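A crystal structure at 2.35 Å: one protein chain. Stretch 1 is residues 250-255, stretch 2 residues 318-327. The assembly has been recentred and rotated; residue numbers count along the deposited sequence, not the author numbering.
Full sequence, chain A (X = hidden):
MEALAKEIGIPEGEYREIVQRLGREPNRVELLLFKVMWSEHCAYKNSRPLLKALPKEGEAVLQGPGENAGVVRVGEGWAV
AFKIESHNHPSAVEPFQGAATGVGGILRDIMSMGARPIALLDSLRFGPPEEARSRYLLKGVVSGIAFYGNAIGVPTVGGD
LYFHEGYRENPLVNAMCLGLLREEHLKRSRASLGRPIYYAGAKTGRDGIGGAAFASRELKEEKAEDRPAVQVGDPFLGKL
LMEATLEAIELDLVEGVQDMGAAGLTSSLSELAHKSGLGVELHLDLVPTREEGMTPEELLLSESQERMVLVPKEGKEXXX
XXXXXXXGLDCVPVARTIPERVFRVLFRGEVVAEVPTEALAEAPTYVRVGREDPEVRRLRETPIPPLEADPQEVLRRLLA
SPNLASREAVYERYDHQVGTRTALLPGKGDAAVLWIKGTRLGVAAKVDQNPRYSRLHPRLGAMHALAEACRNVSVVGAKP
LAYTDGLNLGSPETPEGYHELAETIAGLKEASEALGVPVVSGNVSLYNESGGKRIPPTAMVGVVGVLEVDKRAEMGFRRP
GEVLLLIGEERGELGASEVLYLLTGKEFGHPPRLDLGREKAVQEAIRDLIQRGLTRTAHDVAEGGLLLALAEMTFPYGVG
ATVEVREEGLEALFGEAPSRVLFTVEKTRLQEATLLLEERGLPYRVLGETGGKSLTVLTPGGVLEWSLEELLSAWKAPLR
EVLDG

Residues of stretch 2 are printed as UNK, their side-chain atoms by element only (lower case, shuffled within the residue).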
# COMPACT_ATOMS: atom_id res chain seq x y z
N GLU A 250 12.21 -1.11 22.88
CA GLU A 250 12.34 -2.49 23.33
C GLU A 250 12.80 -2.53 24.78
O GLU A 250 12.61 -3.53 25.46
CB GLU A 250 13.31 -3.25 22.43
CG GLU A 250 12.66 -3.67 21.13
CD GLU A 250 13.62 -4.30 20.16
OE1 GLU A 250 14.29 -5.29 20.52
OE2 GLU A 250 13.70 -3.81 19.02
N LEU A 251 13.39 -1.43 25.24
CA LEU A 251 13.84 -1.34 26.62
C LEU A 251 12.77 -0.65 27.45
O LEU A 251 12.97 -0.40 28.64
CB LEU A 251 15.14 -0.54 26.72
CG LEU A 251 16.36 -1.22 26.09
CD1 LEU A 251 17.61 -0.41 26.40
CD2 LEU A 251 16.49 -2.64 26.62
N ASP A 252 11.64 -0.35 26.82
CA ASP A 252 10.53 0.30 27.51
C ASP A 252 10.98 1.60 28.19
O ASP A 252 10.71 1.83 29.37
CB ASP A 252 9.95 -0.65 28.55
CG ASP A 252 8.70 -0.10 29.21
OD1 ASP A 252 7.66 0.02 28.52
OD2 ASP A 252 8.76 0.22 30.42
N LEU A 253 11.67 2.44 27.43
CA LEU A 253 12.17 3.70 27.96
C LEU A 253 11.30 4.89 27.55
O LEU A 253 11.47 6.00 28.05
CB LEU A 253 13.60 3.93 27.47
CG LEU A 253 14.57 2.81 27.82
CD1 LEU A 253 15.92 3.08 27.18
CD2 LEU A 253 14.70 2.71 29.33
N VAL A 254 10.36 4.65 26.64
CA VAL A 254 9.51 5.73 26.15
C VAL A 254 8.02 5.46 26.30
O VAL A 254 7.57 4.32 26.30
CB VAL A 254 9.82 6.01 24.67
CG1 VAL A 254 11.28 6.43 24.52
CG2 VAL A 254 9.54 4.77 23.83
N GLU A 255 7.25 6.54 26.40
CA GLU A 255 5.80 6.44 26.53
C GLU A 255 5.15 6.95 25.25
O GLU A 255 3.94 6.81 25.05
CB GLU A 255 5.31 7.25 27.73
CG GLU A 255 5.84 8.67 27.80
CD GLU A 255 5.30 9.44 28.98
OE1 GLU A 255 5.42 8.95 30.12
OE2 GLU A 255 4.74 10.54 28.78
N UNK A 318 17.97 9.64 31.18
CA UNK A 318 19.35 9.23 30.99
C UNK A 318 19.45 7.98 30.13
O UNK A 318 20.20 7.94 29.16
c UNK A 318 23.00 9.08 31.62
c UNK A 318 20.03 8.99 32.34
n UNK A 318 24.10 9.24 30.63
c UNK A 318 20.96 10.11 32.74
c UNK A 318 22.07 10.30 31.70
N UNK A 319 18.66 6.96 30.47
CA UNK A 319 18.64 5.71 29.73
C UNK A 319 18.44 5.96 28.24
O UNK A 319 19.15 5.40 27.41
c UNK A 319 17.53 4.80 30.27
N UNK A 320 17.47 6.81 27.92
CA UNK A 320 17.17 7.14 26.53
C UNK A 320 18.39 7.73 25.85
O UNK A 320 18.72 7.37 24.72
c UNK A 320 15.60 8.65 25.06
c UNK A 320 16.00 8.15 26.46
c UNK A 320 15.14 7.47 24.21
c UNK A 320 14.49 9.69 25.17
N UNK A 321 19.08 8.63 26.55
CA UNK A 321 20.26 9.26 25.98
C UNK A 321 21.34 8.22 25.69
O UNK A 321 21.96 8.24 24.63
o UNK A 321 21.21 12.11 29.13
c UNK A 321 19.69 11.19 27.54
c UNK A 321 20.80 10.33 26.94
o UNK A 321 19.61 13.42 28.37
c UNK A 321 20.21 12.32 28.40
N UNK A 322 21.53 7.32 26.64
CA UNK A 322 22.54 6.27 26.50
C UNK A 322 22.21 5.35 25.33
O UNK A 322 23.11 4.96 24.58
o UNK A 322 23.05 4.46 30.35
c UNK A 322 22.66 5.49 27.81
c UNK A 322 23.36 5.67 30.27
o UNK A 322 23.79 6.33 31.24
c UNK A 322 23.22 6.38 28.93
N UNK A 323 20.93 5.02 25.17
CA UNK A 323 20.54 4.19 24.05
C UNK A 323 21.05 4.82 22.76
O UNK A 323 21.70 4.15 21.96
c UNK A 323 18.63 3.38 22.63
c UNK A 323 19.01 4.04 23.96
c UNK A 323 18.50 3.19 25.10
N UNK A 324 20.77 6.10 22.57
CA UNK A 324 21.23 6.77 21.36
C UNK A 324 22.73 6.92 21.33
O UNK A 324 23.34 6.89 20.27
c UNK A 324 20.54 8.12 21.19
c UNK A 324 18.84 8.55 19.41
c UNK A 324 19.16 8.02 20.65
c UNK A 324 18.17 7.34 21.36
c UNK A 324 16.90 7.18 20.83
c UNK A 324 16.60 7.71 19.58
c UNK A 324 17.58 8.39 18.87
N UNK A 325 23.33 7.08 22.51
CA UNK A 325 24.77 7.20 22.57
C UNK A 325 25.40 5.94 22.01
O UNK A 325 26.38 5.99 21.27
N UNK A 326 24.83 4.79 22.37
CA UNK A 326 25.33 3.51 21.90
C UNK A 326 25.32 3.39 20.37
O UNK A 326 26.19 2.73 19.79
c UNK A 326 24.83 2.11 23.97
n UNK A 326 23.17 1.70 26.71
c UNK A 326 22.42 1.10 25.80
n UNK A 326 22.97 0.63 24.69
n UNK A 326 21.12 0.96 26.00
c UNK A 326 24.53 2.36 22.51
c UNK A 326 24.40 0.71 24.38
N UNK A 327 24.34 4.02 19.73
CA UNK A 327 24.26 3.98 18.27
C UNK A 327 24.89 5.21 17.61
O UNK A 327 24.65 5.49 16.44
n UNK A 327 21.31 0.82 19.39
c UNK A 327 21.81 0.23 18.26
c UNK A 327 22.40 1.26 17.48
c UNK A 327 22.99 0.91 16.25
c UNK A 327 22.37 -1.42 16.64
c UNK A 327 21.78 -1.11 17.85
c UNK A 327 21.57 2.17 19.35
c UNK A 327 22.97 -0.42 15.84
c UNK A 327 22.24 2.48 18.20
c UNK A 327 22.80 3.82 17.82

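Position 318 has four side-chain carbons in a row ending in a nitrogen. None of them comes near stretch 1. An unbranched chain with a terminal amine is lysine, K318.

Position 319 has one side-chain carbon, CB. It points toward stretch 1 and lies 3.6 Å from L253 CD2. A single carbon makes it alanine, A319.

Position 320 has four carbons, forked at the second. The CA-to-CB bond points sideways to stretch 1, and one terminal carbon is 4.0 Å from V254 CG1. The backbone N of 320 is 4.1 Å from L253 CD1. The fork after one plain carbon gives leucine, L320, and that terminal carbon is CD1.

Position 321 has three carbons, the third carrying two oxygens. It is out of reach of stretch 1. This is glutamate, E321, and its OE2 is hydrogen-bonded elsewhere in the structure.

Position 322 has the same make-up, three carbons and a terminal pair of oxygens. It makes no contact with stretch 1. It is also glutamate, E322. It forms a salt bridge one turn back along the helix, K318 NZ to E322 OE1 at 3.0 Å, but the place of OE1 is less sure because it sits too close to a neighbour in the model.

Position 323 has three carbons, CB carrying the other two. CB points toward stretch 1. One of the two branch carbons is 3.3 Å from L253 CD1 and 3.9 Å from L251 CD1. Three carbons in all, branched at CB, mean valine, V323; isoleucine would have a fourth. The touching atom is CG2.

Position 324 has one carbon followed by a ring of six carbons. It does not reach stretch 1. It is phenylalanine, F324, and it is buried.

Position 325 has no side-chain atoms. It is glycine, G325, on the exposed side of the helix. Its N bonds to E321 O at 2.8 Å.

Position 326 has three carbons, a nitrogen, then a carbon carrying two more nitrogens. One of the two end nitrogens lies 3.8 Å from L251 CD1, which sits at the edge of the group, near its plane. The group is a guanidinium, so the residue is arginine, R326, and the touching atom is NH2. NE and NH2 are hydrogen-bonded elsewhere in the structure.

Position 327 has one carbon, then fused five- and six-membered rings holding eight carbons and one nitrogen. It is out of reach of stretch 1. The indole identifies tryptophan, W327.

The contact is a small apolar patch with no hydrogen bond across it. L253 is the centre and gives up the most area. L253 CD2 is 3.6 Å from A319 CB. L253 CD1 is also near A319 CB, at 3.9 Å, and is 3.3 Å from V323 CG2, so it lies against both residues. A319 and V323 are four residues apart, so they lie one turn apart on the same side of the helix, and V323 N bonds to A319 O at 2.9 Å. V254 adds its contact with L320, and L251 extends the patch to exposed R326.

Stretch 2 (318-327) KALEEVFGRW
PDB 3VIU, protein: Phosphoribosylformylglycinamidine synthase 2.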